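Local coordinates for protein putative hemolysin (Streptococcus mutans UA159, PDB 2RK5) that is a putative membrane hemolysin of the CorC/HlyC type that may bind flavin adenine dinucleotide; the crystallised part is its transporter-associated domain, at residues N8-L13 with N22-T27; D35-F40 with T79-L84. All blocks are in the same frame, centred on the assembly; numbering follows the deposited sequence.

How the contacts relate
Both contacts belong to the transporter-associated domain and lie about 9 Å apart, centre to centre. In each, a helix covers one antiparallel sheet: helix 18-25 meets strand 9-13 in contact 1, and helix 37-45 meets strand 77-85 in contact 2. Those two strands are neighbours in the sheet, joined by backbone pairs such as Tyr-10 O to Ile-83 N at 2.8 Å. Along the chain the contacts come in series, contact 1 closing before contact 2 opens. The result is one continuous core, in which Phe-21 of the first helix touches Ile-37 and Ile-83 of contact 2 and its ring meets that of Phe-25 in contact 1.

Contact 1: N8-L13 with N22-T27; sequences NTYIVL and NEYFET
Tyr-10 CG stands anti to its own carbonyl carbon (chi1 -53°), which swings the ring off strand 9-13 toward the helix end, while Tyr-24 has CG opposite its backbone N (chi1 -173°), and Phe-25, next in the chain, brings its ring up beside that of Tyr-24. Phe-25 comes edge first: its CE1 sits over one face of the Tyr-10 ring, displaced toward the rim, 3.6 Å from Tyr-10 CD2. The planes are almost perpendicular and the centroids 5.0 Å apart, a T-shaped stack. Tyr-24 adds a second, offset edge-to-face pair, its centroid 5.9 Å from that of Tyr-10. Here Tyr-24 CE2 lies 3.9 Å from Tyr-10 CE1, and Tyr-24 OH comes slightly closer, 3.7 Å from the same CE1. The two helix rings also pack on each other, Tyr-24 CD2 lying above the centre of the Phe-25 ring. Deeper in, Val-12 CG1 meets the edge of Phe-25 at CE2, 3.9 Å away, so one phenyl rim serves both strand residues. No hydrogen bond crosses the contact. The turn that follows the helix is tied separately, Thr-27 OG1 donating to a lone pair of Asn-22 OD1 at 2.8 Å. Phe-25 is buried and also meets Phe-21, whereas Tyr-24 remains exposed at the margin. This is an aromatic cluster pinning the C-terminal end of helix 18-25 to one face of the antiparallel sheet.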
ATOM      1  N   ASN A   8     -13.663   0.195 -23.815  1.00 17.43           N
ATOM      2  CA  ASN A   8     -12.300   0.556 -23.392  1.00 16.83           C
ATOM      3  C   ASN A   8     -12.173   0.910 -21.907  1.00 15.46           C
ATOM      4  O   ASN A   8     -11.244   1.625 -21.515  1.00 14.31           O
ATOM      5  CB  ASN A   8     -11.798   1.708 -24.268  1.00 17.59           C
ATOM      6  CG  ASN A   8     -11.752   1.333 -25.748  1.00 18.81           C
ATOM      7  OD1 ASN A   8     -12.284   2.051 -26.599  1.00 25.66           O
ATOM      8  ND2 ASN A   8     -11.159   0.190 -26.051  1.00 21.65           N
ATOM      9  N   THR A   9     -13.094   0.399 -21.090  1.00 14.77           N
ATOM     10  CA  THR A   9     -13.098   0.664 -19.655  1.00 14.29           C
ATOM     11  C   THR A   9     -13.242  -0.641 -18.907  1.00 12.87           C
ATOM     12  O   THR A   9     -14.144  -1.414 -19.188  1.00 11.78           O
ATOM     13  CB  THR A   9     -14.252   1.610 -19.282  1.00 15.54           C
ATOM     14  OG1 THR A   9     -14.263   2.718 -20.200  1.00 17.72           O
ATOM     15  CG2 THR A   9     -14.132   2.086 -17.835  1.00 16.15           C
ATOM     16  N   TYR A  10     -12.353  -0.880 -17.936  1.00 10.60           N
ATOM     17  CA  TYR A  10     -12.268  -2.161 -17.241  1.00 11.19           C
ATOM     18  C   TYR A  10     -12.121  -1.995 -15.735  1.00  9.99           C
ATOM     19  O   TYR A  10     -11.596  -0.983 -15.271  1.00 10.74           O
ATOM     20  CB  TYR A  10     -11.068  -2.964 -17.751  1.00 11.79           C
ATOM     21  CG  TYR A  10     -11.029  -3.121 -19.245  1.00 12.30           C
ATOM     22  CD1 TYR A  10     -11.467  -4.283 -19.856  1.00 15.25           C
ATOM     23  CD2 TYR A  10     -10.573  -2.089 -20.055  1.00 14.45           C
ATOM     24  CE1 TYR A  10     -11.458  -4.409 -21.254  1.00 15.22           C
ATOM     25  CE2 TYR A  10     -10.549  -2.219 -21.442  1.00 14.97           C
ATOM     26  CZ  TYR A  10     -11.000  -3.378 -22.032  1.00 15.13           C
ATOM     27  OH  TYR A  10     -10.993  -3.521 -23.416  1.00 17.89           O
ATOM     28  N   ILE A  11     -12.619  -2.977 -14.986  1.00  9.92           N
ATOM     29  CA  ILE A  11     -12.285  -3.105 -13.567  1.00 10.07           C
ATOM     30  C   ILE A  11     -11.392  -4.316 -13.424  1.00  9.27           C
ATOM     31  O   ILE A  11     -11.710  -5.395 -13.936  1.00 10.00           O
ATOM     32  CB  ILE A  11     -13.530  -3.227 -12.654  1.00 10.74           C
ATOM     33  CG1 ILE A  11     -14.415  -1.989 -12.809  1.00 12.44           C
ATOM     34  CG2 ILE A  11     -13.138  -3.395 -11.198  1.00 12.26           C
ATOM     35  CD1 ILE A  11     -13.833  -0.720 -12.255  1.00 14.09           C
ATOM     36  N   VAL A  12     -10.242  -4.121 -12.776  1.00  9.25           N
ATOM     37  CA  VAL A  12      -9.321  -5.220 -12.462  1.00  9.90           C
ATOM     38  C   VAL A  12      -9.119  -5.350 -10.964  1.00  9.44           C
ATOM     39  O   VAL A  12      -9.070  -4.353 -10.261  1.00  9.36           O
ATOM     40  CB  VAL A  12      -7.925  -5.098 -13.154  1.00 10.77           C
ATOM     41  CG1 VAL A  12      -8.119  -4.972 -14.661  1.00 11.54           C
ATOM     42  CG2 VAL A  12      -7.094  -3.989 -12.593  1.00 13.15           C
ATOM     43  N   LEU A  13      -8.954  -6.600 -10.522  1.00  8.88           N
ATOM     44  CA  LEU A  13      -8.551  -6.882  -9.172  1.00  9.15           C
ATOM     45  C   LEU A  13      -7.106  -6.446  -8.964  1.00  9.45           C
ATOM     46  O   LEU A  13      -6.241  -6.694  -9.813  1.00  9.40           O
ATOM     47  CB  LEU A  13      -8.695  -8.361  -8.842  1.00  9.33           C
ATOM     48  CG  LEU A  13     -10.110  -8.906  -9.028  1.00 13.63           C
ATOM     49  CD1 LEU A  13     -10.118 -10.330  -8.509  1.00 18.50           C
ATOM     50  CD2 LEU A  13     -11.182  -8.043  -8.339  1.00 18.54           C
ATOM     51  N   ASN A  22      -0.601  -7.863 -18.304  1.00 10.92           N
ATOM     52  CA  ASN A  22       0.078  -7.596 -19.571  1.00 11.29           C
ATOM     53  C   ASN A  22      -0.443  -8.490 -20.693  1.00 11.16           C
ATOM     54  O   ASN A  22      -0.537  -8.055 -21.847  1.00 13.11           O
ATOM     55  CB  ASN A  22       1.591  -7.749 -19.402  1.00 11.40           C
ATOM     56  CG  ASN A  22       2.222  -6.572 -18.711  1.00 10.08           C
ATOM     57  OD1 ASN A  22       1.738  -5.438 -18.817  1.00 10.34           O
ATOM     58  ND2 ASN A  22       3.362  -6.815 -18.051  1.00 10.66           N
ATOM     59  N   GLU A  23      -0.754  -9.746 -20.369  1.00 12.92           N
ATOM     60  CA  GLU A  23      -1.310 -10.674 -21.351  1.00 13.77           C
ATOM     61  C   GLU A  23      -2.705 -10.202 -21.804  1.00 13.87           C
ATOM     62  O   GLU A  23      -3.006 -10.186 -23.013  1.00 14.75           O
ATOM     63  CB  GLU A  23      -1.343 -12.111 -20.801  1.00 14.23           C
ATOM     64  CG  GLU A  23      -1.876 -13.141 -21.769  1.00 16.36           C
ATOM     65  CD  GLU A  23      -2.013 -14.525 -21.130  1.00 19.48           C
ATOM     66  OE1 GLU A  23      -2.719 -14.638 -20.095  1.00 28.40           O
ATOM     67  OE2 GLU A  23      -1.419 -15.500 -21.657  1.00 28.13           O
ATOM     68  N   TYR A  24      -3.528  -9.772 -20.847  1.00 13.10           N
ATOM     69  CA  TYR A  24      -4.889  -9.342 -21.130  1.00 13.12           C
ATOM     70  C   TYR A  24      -4.933  -8.061 -21.959  1.00 12.32           C
ATOM     71  O   TYR A  24      -5.704  -7.928 -22.931  1.00 13.03           O
ATOM     72  CB  TYR A  24      -5.631  -9.129 -19.801  1.00 13.60           C
ATOM     73  CG  TYR A  24      -7.112  -8.847 -19.958  1.00 13.22           C
ATOM     74  CD1 TYR A  24      -8.041  -9.865 -19.923  1.00 15.97           C
ATOM     75  CD2 TYR A  24      -7.564  -7.554 -20.156  1.00 13.59           C
ATOM     76  CE1 TYR A  24      -9.396  -9.592 -20.081  1.00 15.59           C
ATOM     77  CE2 TYR A  24      -8.911  -7.274 -20.335  1.00 16.62           C
ATOM     78  CZ  TYR A  24      -9.816  -8.288 -20.287  1.00 15.47           C
ATOM     79  OH  TYR A  24     -11.154  -7.986 -20.474  1.00 18.46           O
ATOM     80  N   PHE A  25      -4.110  -7.100 -21.558  1.00 11.40           N
ATOM     81  CA  PHE A  25      -4.113  -5.767 -22.163  1.00 11.32           C
ATOM     82  C   PHE A  25      -3.090  -5.563 -23.257  1.00 11.39           C
ATOM     83  O   PHE A  25      -3.077  -4.509 -23.886  1.00 11.21           O
ATOM     84  CB  PHE A  25      -3.968  -4.679 -21.070  1.00 11.64           C
ATOM     85  CG  PHE A  25      -5.169  -4.566 -20.181  1.00 11.81           C
ATOM     86  CD1 PHE A  25      -6.305  -3.914 -20.635  1.00 11.48           C
ATOM     87  CD2 PHE A  25      -5.190  -5.126 -18.922  1.00 12.63           C
ATOM     88  CE1 PHE A  25      -7.415  -3.810 -19.830  1.00 12.05           C
ATOM     89  CE2 PHE A  25      -6.314  -5.048 -18.145  1.00 12.25           C
ATOM     90  CZ  PHE A  25      -7.417  -4.388 -18.596  1.00 12.22           C
ATOM     91  N   GLU A  26      -2.278  -6.585 -23.522  1.00 11.29           N
ATOM     92  CA  GLU A  26      -1.252  -6.525 -24.588  1.00 12.14           C
ATOM     93  C   GLU A  26      -0.247  -5.420 -24.306  1.00 11.82           C
ATOM     94  O   GLU A  26       0.163  -4.649 -25.192  1.00 11.58           O
ATOM     95  CB  GLU A  26      -1.877  -6.414 -25.998  1.00 11.88           C
ATOM     96  CG  GLU A  26      -2.893  -7.530 -26.233  1.00 13.65           C
ATOM     97  CD  GLU A  26      -3.378  -7.688 -27.685  1.00 15.96           C
ATOM     98  OE1 GLU A  26      -3.041  -6.873 -28.561  1.00 20.10           O
ATOM     99  OE2 GLU A  26      -4.111  -8.674 -27.938  1.00 24.81           O
ATOM    100  N   THR A  27       0.171  -5.353 -23.041  1.00 10.15           N
ATOM    101  CA  THR A  27       1.116  -4.348 -22.604  1.00 11.10           C
ATOM    102  C   THR A  27       2.367  -5.035 -22.024  1.00 10.30           C
ATOM    103  O   THR A  27       2.477  -6.283 -22.036  1.00 11.54           O
ATOM    104  CB  THR A  27       0.451  -3.431 -21.541  1.00 10.19           C
ATOM    105  OG1 THR A  27      -0.144  -4.241 -20.524  1.00 12.03           O
ATOM    106  CG2 THR A  27      -0.646  -2.595 -22.182  1.00 11.83           C
TER

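Contact 2: D35-F40 with T79-L84; sequences DTIAGF and TKLKIL
Ile-37, in the first turn of helix 37-45, packs against Leu-81 of strand 77-85, a helix-on-sheet contact in the α+β core of the transporter-associated domain. The apolar part is compact. Ile-37 CG1 approaches Leu-81 CD1 to 3.8 Å, and the same methyl lies 4.0 Å from Ile-37 O, so one leucine branch covers both the side chain and the backbone of the isoleucine. Ile-37 carries CG1 opposite its backbone N (chi1 -167°), an orientation that turns this branch toward the strand. Leu-81 CD1 also comes within 4.4 Å of Ala-38 N, and the backbones are nearest at Ala-38 and Thr-79, whose CA atoms are 7.0 Å apart. Ile-83, next but one along the strand, also points its CB toward the helix, although it stays farther off. Around this buried pair, Val-12 touches Leu-81, while Leu-18 and Phe-21 of helix 18-25 touch Ile-37.

Hydrogen bonds lie within 35-40 or run from either segment to its surroundings; none spans the two. Thr-79 and Lys-80 both face Lys-72 of the adjoining strand, forming a classic beta bulge. Backbone bonds from Gly-14 to both Ala-38 and Thr-79 link the helix start to the strand through a common residue. At the helix start, Asp-75 of the second subunit hydrogen-bonds to Asp-35 N and Thr-36 OG1, placing this turn at the dimer interface. Thr-36 is the N-cap: its OG1 accepts from Gly-39 N at 3.2 Å, with an N-H...O angle of 161°.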
ATOM      1  N   ASP A  35       4.917  -7.192  -8.228  1.00  8.67           N
ATOM      2  CA  ASP A  35       4.327  -8.374  -8.834  1.00  8.83           C
ATOM      3  C   ASP A  35       2.931  -8.216  -9.370  1.00  8.65           C
ATOM      4  O   ASP A  35       2.532  -8.996 -10.241  1.00  8.84           O
ATOM      5  CB  ASP A  35       4.372  -9.517  -7.822  1.00  9.99           C
ATOM      6  CG  ASP A  35       5.808  -9.919  -7.510  1.00 12.84           C
ATOM      7  OD1 ASP A  35       6.561 -10.232  -8.459  1.00 17.87           O
ATOM      8  OD2 ASP A  35       6.163  -9.905  -6.338  1.00 20.35           O
ATOM      9  N   THR A  36       2.174  -7.263  -8.818  1.00  7.80           N
ATOM     10  CA  THR A  36       0.765  -7.135  -9.198  1.00  7.72           C
ATOM     11  C   THR A  36       0.449  -5.736  -9.691  1.00  7.61           C
ATOM     12  O   THR A  36       1.231  -4.807  -9.535  1.00  8.86           O
ATOM     13  CB  THR A  36      -0.189  -7.389  -7.994  1.00  7.93           C
ATOM     14  OG1 THR A  36      -0.038  -6.363  -7.003  1.00  9.88           O
ATOM     15  CG2 THR A  36       0.070  -8.728  -7.366  1.00  8.75           C
ATOM     16  N   ILE A  37      -0.697  -5.607 -10.342  1.00  6.70           N
ATOM     17  CA  ILE A  37      -1.137  -4.321 -10.866  1.00  7.08           C
ATOM     18  C   ILE A  37      -1.336  -3.307  -9.735  1.00  7.43           C
ATOM     19  O   ILE A  37      -0.972  -2.129  -9.920  1.00  8.03           O
ATOM     20  CB  ILE A  37      -2.363  -4.466 -11.776  1.00  7.45           C
ATOM     21  CG1 ILE A  37      -2.609  -3.164 -12.557  1.00  7.53           C
ATOM     22  CG2 ILE A  37      -3.594  -4.979 -11.016  1.00  8.97           C
ATOM     23  CD1 ILE A  37      -1.451  -2.734 -13.438  1.00 10.07           C
ATOM     24  N   ALA A  38      -1.847  -3.729  -8.576  1.00  7.66           N
ATOM     25  CA  ALA A  38      -1.918  -2.780  -7.433  1.00  7.53           C
ATOM     26  C   ALA A  38      -0.527  -2.302  -7.023  1.00  7.61           C
ATOM     27  O   ALA A  38      -0.325  -1.123  -6.701  1.00  9.12           O
ATOM     28  CB  ALA A  38      -2.641  -3.370  -6.218  1.00  8.93           C
ATOM     29  N   GLY A  39       0.432  -3.214  -6.986  1.00  7.37           N
ATOM     30  CA  GLY A  39       1.791  -2.848  -6.627  1.00  8.32           C
ATOM     31  C   GLY A  39       2.344  -1.843  -7.618  1.00  7.58           C
ATOM     32  O   GLY A  39       3.025  -0.878  -7.234  1.00  8.80           O
ATOM     33  N   PHE A  40       2.117  -2.091  -8.907  1.00  7.52           N
ATOM     34  CA  PHE A  40       2.592  -1.176  -9.957  1.00  8.22           C
ATOM     35  C   PHE A  40       1.962   0.220  -9.791  1.00  7.62           C
ATOM     36  O   PHE A  40       2.640   1.270  -9.871  1.00  7.91           O
ATOM     37  CB  PHE A  40       2.263  -1.769 -11.321  1.00  8.94           C
ATOM     38  CG  PHE A  40       2.653  -0.903 -12.471  1.00  9.40           C
ATOM     39  CD1 PHE A  40       3.898  -0.992 -13.026  1.00  8.59           C
ATOM     40  CD2 PHE A  40       1.758  -0.014 -13.002  1.00  9.77           C
ATOM     41  CE1 PHE A  40       4.270  -0.180 -14.063  1.00 10.05           C
ATOM     42  CE2 PHE A  40       2.104   0.814 -14.060  1.00  9.62           C
ATOM     43  CZ  PHE A  40       3.369   0.733 -14.587  1.00  9.85           C
ATOM     44  N   THR A  79      -7.523  -2.544  -3.777  1.00 11.61           N
ATOM     45  CA  THR A  79      -8.022  -3.885  -4.092  1.00 11.54           C
ATOM     46  C   THR A  79      -8.730  -3.984  -5.463  1.00 10.40           C
ATOM     47  O   THR A  79      -8.863  -5.093  -6.004  1.00 10.05           O
ATOM     48  CB  THR A  79      -8.946  -4.370  -2.993  1.00 12.04           C
ATOM     49  OG1 THR A  79     -10.049  -3.484  -2.903  1.00 12.89           O
ATOM     50  CG2 THR A  79      -8.213  -4.386  -1.672  1.00 12.20           C
ATOM     51  N   LYS A  80      -9.190  -2.857  -6.001  1.00 10.70           N
ATOM     52  CA  LYS A  80      -9.777  -2.787  -7.341  1.00 10.85           C
ATOM     53  C   LYS A  80      -9.339  -1.519  -8.011  1.00  9.73           C
ATOM     54  O   LYS A  80      -9.262  -0.470  -7.369  1.00  9.68           O
ATOM     55  CB  LYS A  80     -11.294  -2.832  -7.320  1.00 11.64           C
ATOM     56  CG  LYS A  80     -11.882  -4.147  -6.854  1.00 13.95           C
ATOM     57  CD  LYS A  80     -13.400  -4.247  -7.078  1.00 15.71           C
ATOM     58  CE  LYS A  80     -13.946  -5.594  -6.533  1.00 17.24           C
ATOM     59  NZ  LYS A  80     -15.441  -5.727  -6.589  1.00 20.83           N
ATOM     60  N   LEU A  81      -9.026  -1.638  -9.299  1.00  8.63           N
ATOM     61  CA  LEU A  81      -8.637  -0.507 -10.127  1.00  9.90           C
ATOM     62  C   LEU A  81      -9.554  -0.403 -11.329  1.00  9.10           C
ATOM     63  O   LEU A  81      -9.952  -1.417 -11.896  1.00  9.89           O
ATOM     64  CB  LEU A  81      -7.219  -0.683 -10.651  1.00 10.08           C
ATOM     65  CG  LEU A  81      -6.040  -0.440  -9.723  1.00 11.03           C
ATOM     66  CD1 LEU A  81      -4.759  -0.966 -10.396  1.00 17.32           C
ATOM     67  CD2 LEU A  81      -5.881   1.064  -9.445  1.00 17.39           C
ATOM     68  N   LYS A  82      -9.838   0.828 -11.742  1.00  9.16           N
ATOM     69  CA  LYS A  82     -10.438   1.127 -13.026  1.00 10.55           C
ATOM     70  C   LYS A  82      -9.324   1.391 -14.034  1.00  9.78           C
ATOM     71  O   LYS A  82      -8.403   2.143 -13.737  1.00 10.46           O
ATOM     72  CB  LYS A  82     -11.313   2.358 -12.917  1.00 11.67           C
ATOM     73  CG  LYS A  82     -12.158   2.638 -14.138  1.00 13.03           C
ATOM     74  CD  LYS A  82     -12.991   3.897 -13.912  1.00 14.33           C
ATOM     75  CE  LYS A  82     -14.127   3.982 -14.856  1.00 18.84           C
ATOM     76  NZ  LYS A  82     -15.065   5.073 -14.426  1.00 22.90           N
ATOM     77  N   ILE A  83      -9.409   0.765 -15.202  1.00  9.58           N
ATOM     78  CA  ILE A  83      -8.414   0.926 -16.276  1.00 10.15           C
ATOM     79  C   ILE A  83      -9.141   1.459 -17.481  1.00 10.74           C
ATOM     80  O   ILE A  83     -10.099   0.860 -17.936  1.00 11.10           O
ATOM     81  CB  ILE A  83      -7.779  -0.428 -16.677  1.00  9.86           C
ATOM     82  CG1 ILE A  83      -7.336  -1.182 -15.428  1.00 11.44           C
ATOM     83  CG2 ILE A  83      -6.631  -0.225 -17.692  1.00 12.05           C
ATOM     84  CD1 ILE A  83      -6.209  -0.587 -14.643  1.00 11.98           C
ATOM     85  N   LEU A  84      -8.683   2.600 -17.984  1.00 11.05           N
ATOM     86  CA  LEU A  84      -9.219   3.154 -19.229  1.00 11.71           C
ATOM     87  C   LEU A  84      -8.137   3.070 -20.289  1.00 12.33           C
ATOM     88  O   LEU A  84      -6.996   3.534 -20.064  1.00 11.50           O
ATOM     89  CB  LEU A  84      -9.605   4.616 -19.018  1.00 11.91           C
ATOM     90  CG  LEU A  84     -10.673   4.955 -17.963  1.00 15.47           C
ATOM     91  CD1 LEU A  84     -11.667   3.863 -17.786  1.00 18.77           C
ATOM     92  CD2 LEU A  84     -10.074   5.346 -16.662  1.00 17.69           C
TER